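Long-range contacts in proteasome assembly chaperone family protein (Pyrococcus furiosus DSM 3638, PDB 3WZ2), which is an archaeal homologue of proteasome-assembly chaperones and probably interacts with the proteasome as an assembly chaperone or activator: residues 10-15 with 99-104; 46-51 with 73-78; 92-97 with 157-162; 114-119 with 175-180; 186-191 with 216-221. All blocks are in the same frame, centred on the assembly; numbering follows the deposited sequence.

Interaction 1 of 5, residues 10-15 with 99-104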
# COMPACT_ATOMS: atom_id res chain seq x y z
N VAL B 10 12.05 13.62 1.64
CA VAL B 10 12.02 14.93 0.98
C VAL B 10 13.28 15.68 1.30
O VAL B 10 13.64 15.77 2.44
CB VAL B 10 10.81 15.74 1.46
CG1 VAL B 10 10.92 17.17 0.99
CG2 VAL B 10 9.52 15.13 0.95
N ASN B 11 13.95 16.22 0.28
CA ASN B 11 15.05 17.18 0.52
C ASN B 11 14.77 18.52 -0.05
O ASN B 11 14.37 18.62 -1.21
CB ASN B 11 16.39 16.71 -0.04
CG ASN B 11 16.92 15.50 0.70
OD1 ASN B 11 17.75 15.66 1.59
ND2 ASN B 11 16.38 14.32 0.42
N LEU B 12 15.03 19.57 0.71
CA LEU B 12 14.97 20.92 0.16
C LEU B 12 16.30 21.26 -0.39
O LEU B 12 17.27 21.30 0.34
CB LEU B 12 14.61 21.97 1.22
CG LEU B 12 13.30 22.70 1.28
CD1 LEU B 12 12.21 21.74 0.86
CD2 LEU B 12 13.07 23.27 2.66
N VAL B 13 16.36 21.59 -1.67
CA VAL B 13 17.56 22.18 -2.22
C VAL B 13 17.31 23.67 -2.29
O VAL B 13 16.63 24.16 -3.16
CB VAL B 13 17.90 21.60 -3.63
CG1 VAL B 13 19.20 22.19 -4.19
CG2 VAL B 13 18.03 20.08 -3.54
N LEU B 14 17.91 24.38 -1.36
CA LEU B 14 17.57 25.76 -1.13
C LEU B 14 18.69 26.43 -0.33
O LEU B 14 18.89 26.08 0.84
CB LEU B 14 16.26 25.82 -0.36
CG LEU B 14 15.68 27.21 -0.17
CD1 LEU B 14 15.43 27.88 -1.51
CD2 LEU B 14 14.39 27.13 0.62
N PRO B 15 19.40 27.41 -0.93
CA PRO B 15 20.40 28.12 -0.12
C PRO B 15 19.76 28.91 1.01
O PRO B 15 18.60 29.31 0.92
CB PRO B 15 21.09 29.04 -1.12
CG PRO B 15 20.17 29.16 -2.26
CD PRO B 15 19.35 27.90 -2.31
N LYS B 99 7.21 20.10 6.99
CA LYS B 99 8.23 19.87 8.01
C LYS B 99 9.62 20.36 7.55
O LYS B 99 10.32 21.02 8.31
CB LYS B 99 8.26 18.39 8.45
CG LYS B 99 6.97 17.91 9.16
CD LYS B 99 6.99 18.27 10.64
CE LYS B 99 5.59 18.28 11.14
NZ LYS B 99 5.46 18.29 12.62
N GLU B 100 10.04 20.02 6.33
CA GLU B 100 11.36 20.48 5.86
C GLU B 100 11.40 21.99 5.65
O GLU B 100 12.39 22.62 5.94
CB GLU B 100 11.75 19.81 4.55
CG GLU B 100 11.99 18.33 4.64
CD GLU B 100 13.11 17.94 5.62
OE1 GLU B 100 14.19 18.57 5.60
OE2 GLU B 100 12.87 17.00 6.42
N ILE B 101 10.29 22.56 5.18
CA ILE B 101 10.23 24.00 5.03
C ILE B 101 10.40 24.69 6.40
O ILE B 101 11.18 25.61 6.55
CB ILE B 101 8.92 24.43 4.38
CG1 ILE B 101 8.94 24.06 2.90
CG2 ILE B 101 8.69 25.91 4.58
CD1 ILE B 101 7.61 24.26 2.19
N VAL B 102 9.71 24.19 7.42
CA VAL B 102 9.80 24.78 8.72
C VAL B 102 11.20 24.62 9.33
O VAL B 102 11.71 25.56 9.92
CB VAL B 102 8.72 24.22 9.64
CG1 VAL B 102 8.97 24.59 11.09
CG2 VAL B 102 7.37 24.73 9.18
N ASN B 103 11.82 23.47 9.19
CA ASN B 103 13.22 23.30 9.62
C ASN B 103 14.14 24.31 8.96
O ASN B 103 14.99 24.88 9.62
CB ASN B 103 13.76 21.89 9.34
CG ASN B 103 13.11 20.83 10.21
OD1 ASN B 103 12.63 21.13 11.31
ND2 ASN B 103 13.10 19.56 9.75
N TYR B 104 13.96 24.54 7.65
CA TYR B 104 14.74 25.51 6.96
C TYR B 104 14.50 26.91 7.53
O TYR B 104 15.43 27.64 7.78
CB TYR B 104 14.43 25.49 5.46
CG TYR B 104 15.04 26.63 4.70
CD1 TYR B 104 16.26 26.50 4.09
CD2 TYR B 104 14.37 27.82 4.58
CE1 TYR B 104 16.82 27.58 3.40
CE2 TYR B 104 14.91 28.89 3.91
CZ TYR B 104 16.14 28.77 3.32
OH TYR B 104 16.65 29.85 2.65
O HOH W 1 12.20 14.53 4.61
O HOH W 2 16.09 19.28 3.42

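Interaction 2 of 5, residues 46-51 with 73-78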
# COMPACT_ATOMS: atom_id res chain seq x y z
N MET B 46 11.97 37.42 -10.13
CA MET B 46 12.72 36.56 -9.23
C MET B 46 13.52 35.54 -10.03
O MET B 46 13.10 35.15 -11.09
CB MET B 46 11.78 35.87 -8.25
CG MET B 46 11.08 36.87 -7.36
SD MET B 46 10.47 36.11 -5.86
CE MET B 46 10.24 37.52 -4.82
N ASP B 47 14.63 35.10 -9.48
CA ASP B 47 15.34 33.94 -9.99
C ASP B 47 14.81 32.67 -9.35
O ASP B 47 14.38 32.66 -8.19
CB ASP B 47 16.85 34.04 -9.69
CG ASP B 47 17.43 35.37 -10.15
OD1 ASP B 47 17.25 35.73 -11.34
OD2 ASP B 47 18.04 36.08 -9.32
N LEU B 48 14.90 31.57 -10.09
CA LEU B 48 14.78 30.25 -9.54
C LEU B 48 15.99 29.97 -8.63
O LEU B 48 17.10 29.97 -9.11
CB LEU B 48 14.72 29.24 -10.67
CG LEU B 48 14.61 27.78 -10.26
CD1 LEU B 48 13.26 27.53 -9.63
CD2 LEU B 48 14.78 26.88 -11.48
N ILE B 49 15.76 29.73 -7.34
CA ILE B 49 16.87 29.52 -6.41
C ILE B 49 16.94 28.11 -5.80
O ILE B 49 17.93 27.77 -5.18
CB ILE B 49 16.92 30.58 -5.29
CG1 ILE B 49 15.63 30.59 -4.46
CG2 ILE B 49 17.20 31.95 -5.88
CD1 ILE B 49 15.76 31.32 -3.13
N GLY B 50 15.89 27.33 -5.95
CA GLY B 50 15.87 25.99 -5.41
C GLY B 50 14.62 25.22 -5.73
O GLY B 50 13.77 25.67 -6.48
N TYR B 51 14.51 24.03 -5.14
CA TYR B 51 13.42 23.14 -5.45
C TYR B 51 13.27 22.12 -4.35
O TYR B 51 14.15 21.95 -3.51
CB TYR B 51 13.64 22.46 -6.81
CG TYR B 51 14.96 21.72 -6.93
CD1 TYR B 51 16.15 22.41 -7.09
CD2 TYR B 51 15.00 20.34 -6.91
CE1 TYR B 51 17.35 21.76 -7.22
CE2 TYR B 51 16.21 19.66 -7.04
CZ TYR B 51 17.38 20.38 -7.18
OH TYR B 51 18.61 19.72 -7.32
N ARG B 73 9.12 24.38 -6.75
CA ARG B 73 10.27 25.25 -6.88
C ARG B 73 10.14 26.46 -5.95
O ARG B 73 9.06 26.80 -5.50
CB ARG B 73 10.55 25.67 -8.34
CG ARG B 73 9.36 26.02 -9.14
CD ARG B 73 9.65 26.19 -10.63
NE ARG B 73 8.48 26.84 -11.19
CZ ARG B 73 7.36 26.22 -11.46
NH1 ARG B 73 7.25 24.91 -11.28
NH2 ARG B 73 6.35 26.90 -11.98
N PHE B 74 11.29 27.07 -5.70
CA PHE B 74 11.42 28.28 -4.90
C PHE B 74 12.05 29.37 -5.73
O PHE B 74 13.08 29.14 -6.37
CB PHE B 74 12.28 28.02 -3.67
CG PHE B 74 11.74 26.93 -2.79
CD1 PHE B 74 10.70 27.19 -1.94
CD2 PHE B 74 12.27 25.65 -2.85
CE1 PHE B 74 10.18 26.19 -1.14
CE2 PHE B 74 11.75 24.64 -2.04
CZ PHE B 74 10.69 24.91 -1.19
N TYR B 75 11.42 30.54 -5.72
CA TYR B 75 11.96 31.72 -6.35
C TYR B 75 12.42 32.69 -5.30
O TYR B 75 11.90 32.69 -4.17
CB TYR B 75 10.89 32.37 -7.22
CG TYR B 75 10.51 31.57 -8.43
CD1 TYR B 75 11.26 31.66 -9.60
CD2 TYR B 75 9.43 30.74 -8.42
CE1 TYR B 75 10.94 30.93 -10.73
CE2 TYR B 75 9.09 30.00 -9.55
CZ TYR B 75 9.85 30.10 -10.69
OH TYR B 75 9.50 29.37 -11.78
N GLY B 76 13.37 33.52 -5.66
CA GLY B 76 14.07 34.35 -4.71
C GLY B 76 14.45 35.67 -5.31
O GLY B 76 14.85 35.74 -6.47
N LYS B 77 14.32 36.70 -4.51
CA LYS B 77 14.97 37.97 -4.74
C LYS B 77 15.18 38.67 -3.43
O LYS B 77 14.22 38.88 -2.70
CB LYS B 77 14.01 38.84 -5.56
CG LYS B 77 14.57 40.19 -6.01
CD LYS B 77 15.49 39.93 -7.19
CE LYS B 77 15.07 40.59 -8.48
NZ LYS B 77 16.28 41.29 -8.98
N ASN B 78 16.41 39.07 -3.16
CA ASN B 78 16.78 39.74 -1.89
C ASN B 78 16.36 38.84 -0.73
O ASN B 78 16.80 37.70 -0.68
CB ASN B 78 16.17 41.14 -1.79
CG ASN B 78 16.69 42.06 -2.89
OD1 ASN B 78 17.86 42.00 -3.25
ND2 ASN B 78 15.81 42.89 -3.43

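Interaction 3 of 5, residues 92-97 with 157-162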
# COMPACT_ATOMS: atom_id res chain seq x y z
N THR B 92 0.25 13.18 3.10
CA THR B 92 1.45 12.82 3.83
C THR B 92 2.66 13.53 3.27
O THR B 92 3.55 13.93 4.00
CB THR B 92 1.66 11.30 3.83
OG1 THR B 92 0.46 10.67 4.32
CG2 THR B 92 2.77 10.92 4.76
N LEU B 93 2.70 13.68 1.96
CA LEU B 93 3.85 14.31 1.32
C LEU B 93 3.83 15.83 1.60
O LEU B 93 4.86 16.43 1.83
CB LEU B 93 3.83 13.99 -0.15
CG LEU B 93 5.02 14.48 -0.99
CD1 LEU B 93 6.33 13.93 -0.47
CD2 LEU B 93 4.82 14.06 -2.44
N VAL B 94 2.65 16.42 1.61
CA VAL B 94 2.49 17.82 1.99
C VAL B 94 2.98 18.02 3.42
O VAL B 94 3.77 18.93 3.64
CB VAL B 94 1.03 18.27 1.90
CG1 VAL B 94 0.85 19.62 2.57
CG2 VAL B 94 0.57 18.32 0.45
N ASN B 95 2.63 17.12 4.34
CA ASN B 95 3.19 17.17 5.69
C ASN B 95 4.72 17.05 5.75
O ASN B 95 5.37 17.79 6.47
CB ASN B 95 2.59 16.12 6.61
CG ASN B 95 1.14 16.40 6.95
OD1 ASN B 95 0.73 17.55 7.04
ND2 ASN B 95 0.37 15.35 7.14
N GLU B 96 5.28 16.14 4.98
CA GLU B 96 6.72 16.02 4.95
C GLU B 96 7.38 17.29 4.42
O GLU B 96 8.43 17.69 4.92
CB GLU B 96 7.17 14.81 4.12
CG GLU B 96 6.87 13.45 4.73
CD GLU B 96 7.99 12.95 5.64
OE1 GLU B 96 8.82 13.79 6.12
OE2 GLU B 96 8.05 11.72 5.88
N ILE B 97 6.81 17.88 3.37
CA ILE B 97 7.40 19.07 2.79
C ILE B 97 7.30 20.22 3.76
O ILE B 97 8.26 20.94 3.96
CB ILE B 97 6.75 19.43 1.44
CG1 ILE B 97 7.09 18.37 0.38
CG2 ILE B 97 7.23 20.79 0.95
CD1 ILE B 97 6.14 18.38 -0.80
N THR B 157 -7.24 24.00 5.07
CA THR B 157 -6.69 22.68 4.74
C THR B 157 -5.49 22.82 3.81
O THR B 157 -5.25 23.89 3.23
CB THR B 157 -7.70 21.79 4.01
OG1 THR B 157 -8.16 22.50 2.84
CG2 THR B 157 -8.88 21.49 4.92
N GLY B 158 -4.66 21.79 3.77
CA GLY B 158 -3.52 21.81 2.90
C GLY B 158 -2.30 22.48 3.49
O GLY B 158 -2.22 22.74 4.72
N MET B 159 -1.36 22.77 2.60
CA MET B 159 -0.08 23.34 3.00
C MET B 159 -0.26 24.58 3.86
O MET B 159 0.46 24.77 4.85
CB MET B 159 0.78 23.63 1.75
CG MET B 159 2.12 24.30 2.03
SD MET B 159 3.24 23.29 3.00
CE MET B 159 3.87 22.14 1.78
N SER B 160 -1.18 25.46 3.44
CA SER B 160 -1.32 26.76 4.10
C SER B 160 -1.71 26.59 5.55
O SER B 160 -1.12 27.20 6.44
CB SER B 160 -2.33 27.64 3.36
OG SER B 160 -1.75 28.01 2.11
N GLY B 161 -2.68 25.72 5.81
CA GLY B 161 -3.05 25.38 7.20
C GLY B 161 -1.92 24.79 8.01
O GLY B 161 -1.73 25.10 9.18
N LYS B 162 -1.16 23.89 7.40
CA LYS B 162 -0.11 23.18 8.11
C LYS B 162 1.02 24.12 8.46
O LYS B 162 1.50 24.11 9.57
CB LYS B 162 0.45 22.00 7.30
CG LYS B 162 1.33 21.05 8.12
CD LYS B 162 0.47 20.29 9.13
CE LYS B 162 1.24 19.61 10.24
NZ LYS B 162 1.99 18.45 9.73

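Interaction 4 of 5, residues 114-119 with 175-180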
# COMPACT_ATOMS: atom_id res chain seq x y z
N ILE B 114 4.32 33.56 5.28
CA ILE B 114 3.03 34.05 4.83
C ILE B 114 2.49 33.07 3.81
O ILE B 114 3.09 32.86 2.76
CB ILE B 114 3.18 35.44 4.18
CG1 ILE B 114 3.75 36.45 5.15
CG2 ILE B 114 1.83 35.95 3.71
CD1 ILE B 114 4.29 37.72 4.51
N SER B 115 1.33 32.50 4.09
CA SER B 115 0.64 31.68 3.10
C SER B 115 -0.47 32.46 2.42
O SER B 115 -1.15 33.26 3.03
CB SER B 115 0.06 30.42 3.80
OG SER B 115 1.11 29.60 4.28
N LEU B 116 -0.59 32.25 1.12
CA LEU B 116 -1.62 32.84 0.32
C LEU B 116 -2.62 31.76 -0.05
O LEU B 116 -2.24 30.73 -0.62
CB LEU B 116 -1.01 33.39 -0.97
CG LEU B 116 0.18 34.30 -0.75
CD1 LEU B 116 0.61 34.82 -2.10
CD2 LEU B 116 -0.17 35.45 0.19
N ALA B 117 -3.86 31.94 0.33
CA ALA B 117 -4.87 30.89 0.17
C ALA B 117 -6.17 31.48 -0.32
O ALA B 117 -6.35 32.71 -0.32
CB ALA B 117 -5.09 30.18 1.50
N GLY B 118 -7.11 30.59 -0.63
CA GLY B 118 -8.47 30.95 -0.97
C GLY B 118 -9.46 30.51 0.09
O GLY B 118 -9.15 29.68 0.89
N MET B 119 -10.63 31.13 0.14
CA MET B 119 -11.69 30.72 1.06
C MET B 119 -12.96 30.64 0.26
O MET B 119 -13.44 31.66 -0.27
CB MET B 119 -11.86 31.75 2.16
CG MET B 119 -12.94 31.47 3.19
SD MET B 119 -13.29 32.98 4.15
CE MET B 119 -14.68 32.44 5.16
N TYR B 175 1.47 33.81 9.06
CA TYR B 175 0.23 34.41 8.62
C TYR B 175 -0.36 33.62 7.47
O TYR B 175 0.38 33.02 6.68
CB TYR B 175 0.44 35.83 8.12
CG TYR B 175 1.40 36.70 8.92
CD1 TYR B 175 2.74 36.44 8.91
CD2 TYR B 175 0.96 37.81 9.66
CE1 TYR B 175 3.63 37.22 9.61
CE2 TYR B 175 1.86 38.62 10.36
CZ TYR B 175 3.19 38.32 10.30
OH TYR B 175 4.09 39.09 10.98
N VAL B 176 -1.68 33.64 7.35
CA VAL B 176 -2.35 33.30 6.11
C VAL B 176 -3.26 34.47 5.67
O VAL B 176 -3.99 35.02 6.46
CB VAL B 176 -3.20 32.03 6.27
CG1 VAL B 176 -3.76 31.56 4.93
CG2 VAL B 176 -2.39 30.89 6.91
N LEU B 177 -3.17 34.83 4.39
CA LEU B 177 -4.13 35.73 3.76
C LEU B 177 -5.08 34.90 2.93
O LEU B 177 -4.63 34.07 2.12
CB LEU B 177 -3.39 36.71 2.88
CG LEU B 177 -2.33 37.57 3.56
CD1 LEU B 177 -1.61 38.43 2.54
CD2 LEU B 177 -2.99 38.45 4.60
N LEU B 178 -6.39 35.08 3.16
CA LEU B 178 -7.40 34.30 2.48
C LEU B 178 -8.31 35.16 1.62
O LEU B 178 -9.09 35.97 2.13
CB LEU B 178 -8.25 33.56 3.49
CG LEU B 178 -7.48 32.58 4.36
CD1 LEU B 178 -7.39 33.11 5.77
CD2 LEU B 178 -8.16 31.26 4.37
N GLY B 179 -8.21 34.95 0.32
CA GLY B 179 -9.11 35.61 -0.62
C GLY B 179 -10.38 34.84 -0.72
O GLY B 179 -10.38 33.68 -1.17
N GLU B 180 -11.47 35.45 -0.31
CA GLU B 180 -12.80 34.94 -0.63
C GLU B 180 -12.96 34.70 -2.11
O GLU B 180 -12.47 35.47 -2.96
CB GLU B 180 -13.91 35.89 -0.18
CG GLU B 180 -14.04 36.04 1.32
CD GLU B 180 -15.20 36.95 1.72
OE1 GLU B 180 -15.65 37.74 0.84
OE2 GLU B 180 -15.67 36.89 2.88
O HOH W 3 1.75 30.51 7.01

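Interaction 5 of 5, residues 186-191 with 216-221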
# COMPACT_ATOMS: atom_id res chain seq x y z
N PRO B 186 -11.02 28.48 -10.96
CA PRO B 186 -9.89 29.39 -10.84
C PRO B 186 -10.33 30.83 -10.72
O PRO B 186 -11.22 31.27 -11.47
CB PRO B 186 -9.09 29.18 -12.13
CG PRO B 186 -9.70 27.98 -12.80
CD PRO B 186 -11.12 27.91 -12.31
N ASP B 187 -9.71 31.56 -9.81
CA ASP B 187 -10.14 32.94 -9.51
C ASP B 187 -8.98 33.91 -9.46
O ASP B 187 -8.46 34.25 -8.39
CB ASP B 187 -10.98 32.99 -8.23
CG ASP B 187 -11.73 34.31 -8.07
OD1 ASP B 187 -11.41 35.29 -8.83
OD2 ASP B 187 -12.63 34.35 -7.18
N PRO B 188 -8.57 34.41 -10.62
CA PRO B 188 -7.48 35.39 -10.62
C PRO B 188 -7.84 36.72 -9.96
O PRO B 188 -6.94 37.47 -9.55
CB PRO B 188 -7.16 35.59 -12.11
CG PRO B 188 -8.26 34.95 -12.85
CD PRO B 188 -8.95 33.97 -11.96
N ARG B 189 -9.12 37.02 -9.86
CA ARG B 189 -9.54 38.27 -9.22
C ARG B 189 -9.39 38.23 -7.73
O ARG B 189 -8.92 39.19 -7.16
CB ARG B 189 -10.97 38.62 -9.58
CG ARG B 189 -11.05 39.01 -11.04
CD ARG B 189 -12.45 39.29 -11.51
NE ARG B 189 -12.47 38.85 -12.89
CZ ARG B 189 -12.11 39.58 -13.94
NH1 ARG B 189 -11.73 40.85 -13.81
NH2 ARG B 189 -12.17 39.02 -15.14
N ALA B 190 -9.72 37.10 -7.13
CA ALA B 190 -9.38 36.85 -5.75
C ALA B 190 -7.88 36.85 -5.53
O ALA B 190 -7.40 37.45 -4.57
CB ALA B 190 -9.99 35.53 -5.27
N ALA B 191 -7.12 36.27 -6.46
CA ALA B 191 -5.67 36.33 -6.37
C ALA B 191 -5.18 37.77 -6.32
O ALA B 191 -4.31 38.13 -5.55
CB ALA B 191 -5.02 35.57 -7.49
N GLU B 216 -9.46 36.57 -17.75
CA GLU B 216 -10.25 35.62 -18.57
C GLU B 216 -9.35 34.53 -19.11
O GLU B 216 -9.68 33.35 -19.02
CB GLU B 216 -11.01 36.34 -19.72
CG GLU B 216 -11.12 35.54 -21.03
CD GLU B 216 -11.80 36.32 -22.17
OE1 GLU B 216 -12.15 37.51 -21.99
OE2 GLU B 216 -11.96 35.73 -23.26
N MET B 217 -8.20 34.93 -19.64
CA MET B 217 -7.26 33.99 -20.21
C MET B 217 -6.72 33.02 -19.14
O MET B 217 -6.65 31.80 -19.38
CB MET B 217 -6.11 34.77 -20.85
CG MET B 217 -4.88 33.96 -21.20
SD MET B 217 -3.57 35.06 -21.83
CE MET B 217 -2.30 35.24 -20.55
N ILE B 218 -6.35 33.55 -17.97
CA ILE B 218 -5.84 32.72 -16.89
C ILE B 218 -6.90 31.72 -16.43
O ILE B 218 -6.60 30.54 -16.20
CB ILE B 218 -5.38 33.58 -15.70
CG1 ILE B 218 -4.09 34.34 -16.07
CG2 ILE B 218 -5.12 32.72 -14.48
CD1 ILE B 218 -3.91 35.61 -15.27
N GLU B 219 -8.14 32.17 -16.32
CA GLU B 219 -9.22 31.28 -15.93
C GLU B 219 -9.37 30.12 -16.90
O GLU B 219 -9.62 28.97 -16.48
CB GLU B 219 -10.54 32.03 -15.82
CG GLU B 219 -11.65 31.18 -15.24
CD GLU B 219 -12.85 32.06 -14.75
OE1 GLU B 219 -13.97 31.55 -14.48
OE2 GLU B 219 -12.68 33.30 -14.62
N GLU B 220 -9.16 30.40 -18.17
CA GLU B 220 -9.21 29.38 -19.20
C GLU B 220 -8.02 28.44 -19.17
O GLU B 220 -8.20 27.24 -19.15
CB GLU B 220 -9.28 30.03 -20.57
CG GLU B 220 -9.47 29.07 -21.73
CD GLU B 220 -10.81 28.38 -21.61
OE1 GLU B 220 -11.84 29.07 -21.74
OE2 GLU B 220 -10.82 27.16 -21.33
N GLN B 221 -6.81 28.97 -19.17
CA GLN B 221 -5.65 28.09 -19.16
C GLN B 221 -5.53 27.22 -17.89
O GLN B 221 -4.83 26.23 -17.91
CB GLN B 221 -4.34 28.84 -19.42
CG GLN B 221 -4.03 29.89 -18.40
CD GLN B 221 -2.62 30.43 -18.50
OE1 GLN B 221 -1.65 29.73 -18.19
NE2 GLN B 221 -2.50 31.69 -18.92

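Interaction 1 of 5, residues 10-15 with 99-104
L14 and Y104 meet methyl to ring: CD2 of L14 stands 3.6 Å from the centroid of the Y104 ring, 12° off the normal, in a CH-pi contact over the centre of one face. The two side chains cross at about a right angle. In Y104, chi1 of 170° sends CG away from the backbone N, beside the carbonyl carbon, and so starts the ring toward L14. The aliphatic packing is left mostly to L12. Its CD2 lies 3.8 Å from CB of Y104 and 4.2 Å from CG1 of I101, and it dips to 3.4 Å from the carbonyl O of E100. V10 adds CG1 against CG of E100.

A single direct hydrogen bond joins the segments. The hydroxyl of Y104 donates to the carbonyl O of P15 over 2.7 Å (OH to O), and this oxygen sits at the ring edge, so the tyrosine is held both by a face and by its far end. The remaining polar links run through water. OE1 of E100 accepts from a water 3.0 Å away that in turn accepts from L12 N, and a second water lies between OE2 and V10 N, so the carboxylate oxygens meet the backbone amides of 10-15 through water.

Strand 11-13 is an outermost strand of the mixed sheet in this chain, bonded to strand 47-53 through N11 with D53 and V13 with Y51. L12 and L14 also reach F74 of strand 72-77, while I101 and V102 turn to L163 of helix 158-169.

Interaction 2 of 5, residues 46-51 with 73-78
D47 and G76 form an antiparallel hydrogen-bonded pair: D47 N donates to G76 O at 3.1 Å, and G76 N to D47 O at 2.9 Å. D47 O also receives a CA-H contact from Y75. F74 O is gripped by two successive amides, I49 N at 2.9 Å and, weakly, G50 N at 3.4 Å. F74 N in turn donates to G50 O at 3.0 Å, standing 53° out of the carbonyl plane. CG1 of I49, between the backbone N and the carbonyl carbon (chi1 59°), touches F74 O, and its CD1 lies against CA of G76, where a CB would clash.

Among side chains, R73 NE donates to Y75 OH at 2.8 Å with the hydroxyl in the guanidinium plane, while NH1 of R73 is engaged by D86 and P70 O. CD1 of L48 lies over one face of the Y75 ring, toward its rim, and CB of Y75 meets CB of M46 at 3.8 Å. An alanine in place of Y75 would probably leave R73 NE without this acceptor and open a gap beneath L48.

With I49 and G50 both opposite F74, the register shifts by one residue, a classic beta bulge within an antiparallel ladder of the mixed sheet.

Interaction 3 of 5, residues 92-97 with 157-162
M159 reaches V94 and I97, and K162 reaches N95, by folded side chains. In M159, CG is anti to the backbone N (chi1 177°), and bends at chi2 and chi3 turn the terminal methyl toward V94 and I97. K162 also begins with CG anti to N, bends at chi2, and turns again at chi4 (-71°) to bring NZ over to N95.

The methyl of M159 is the apolar contact point. Its CE lies 3.7 Å from CG2 of I97, the two side chains crossing at about a right angle, and 4.0 Å from CG1 of V94. It also rests 3.7 Å from V94 O. From the other side, CG1 of V94 lies 3.8 Å from the backbone N of M159. G158, just before, has backbone angles at which a CB would be jammed against the carbonyl O of T157.

These are two helices of an alpha/beta fold, packed side by side with their short segments 9.7 Å apart at an angle of 43°; each leads into one of two neighbouring parallel strands, 112-120 and 174-181.

The polar part is modest: K162 NZ donates a weak hydrogen bond to N95 OD1 at 3.1 Å, and CD of K162 lies 3.5 Å from the same OD1. Stronger bonds hold the other end of the amide, since ND2 of N95 donates to I57 O and L55 O of the second subunit, whose P59 also packs on V94 and K162.

Interaction 4 of 5, residues 114-119 with 175-180
V176 lies against S115 and A117 on the neighbouring strand, and each atom of its short side chain has a partner there. CB is 4.0 Å from S115 O. CG1, anti to the backbone N (chi1 -173°), comes to 3.6 Å from the same S115 O and then to 3.9 Å from CB of A117. The other tip, CG2, meets CB of S115 at 4.0 Å. On the opposite face of the sheet, I114 CG1 touches CD1 of the Y175 ring, and L116 and L177 lie side by side, pointing the same way.

Between the faces runs a ladder of five backbone hydrogen bonds: S115 N to Y175 O (2.8 Å), L177 N to S115 O, A117 N to L177 O, G179 N to A117 O and M119 N to G179 O (2.9 Å). In the last, the donor stands 46° above the carbonyl plane. Y175 O is gripped a second time by a water that also donates to S115 OG, a hydroxyl that in addition bonds with E24. The carboxylate of E180 is held elsewhere, by K125, the amide of E129 and the indole N-H of W131.

Helix 158-169 packs on the face of S115, A117 and V176, and helices 137-145 and 188-202 on that of I114, L116, Y175 and L177. Parallel strands enclosed in this way are the centre of a three-layer alpha/beta/alpha sandwich.

Interaction 5 of 5, residues 186-191 with 216-221
P186 and E219 meet at the flat end of the glutamate: the carbonyl O of P186 lies over one face of the E219 carboxylate, 3.7 Å from CD and almost directly above it. The E219 chain is extended beyond CG, with CG anti to the backbone N (chi1 -172°). P186 O thus sits over the carboxylate carbon, with both oxygens slightly farther away; the negative charge is paired by R185, which forms a salt bridge to OE1. An alanine in place of E219 would probably leave R185 without this charged mate and open a gap over P186 O.

The D187 carboxylate is used differently. OD1 is approached from above its plane, 70° out of it, by A190 N at 3.0 Å, and it takes a weak, bent bond from R189 N. D187 is thus the N-cap of helix 188-202, while its OD2 bonds with T181. The guanidinium of R189 comes only as near as 4.5 Å, NH2 to the backbone N of E216.

The rest is loose packing. CG of the P186 ring lies 3.8 Å from E219 O, and CG of P188 touches CG2 of I218 at 4.2 Å, the two side chains sliding past each other in opposite directions.

The contact joins the beginning of helix 188-202 to helix 215-221, which belongs to a predicted coiled-coil region. P188 and R189 also rest on A215, and I218 on L211 of helix 209-213, whereas A190 and A191 turn toward V32 and I35 of helix 32-43.

Interaction 4 lies deepest, a parallel strand pair with its centre about 8 Å from that of the chain; interaction 3 is buried too, partly by the second subunit, whereas interactions 1, 2 and 5 are only partly buried. Interactions 2 and 4 are backbone ladders in the same sheet, one antiparallel and bulged, the other parallel and regular. Interactions 1 and 3 share helix 91-107, using it against an edge strand with water bridges and against a second helix with a methionine methyl. Interactions 1 and 2 meet through L14, I49 and F74; S160 links interaction 3 to 4. Interaction 5, about 30 Å from interaction 1 between centres, relies on prolines and a glutamate paired elsewhere.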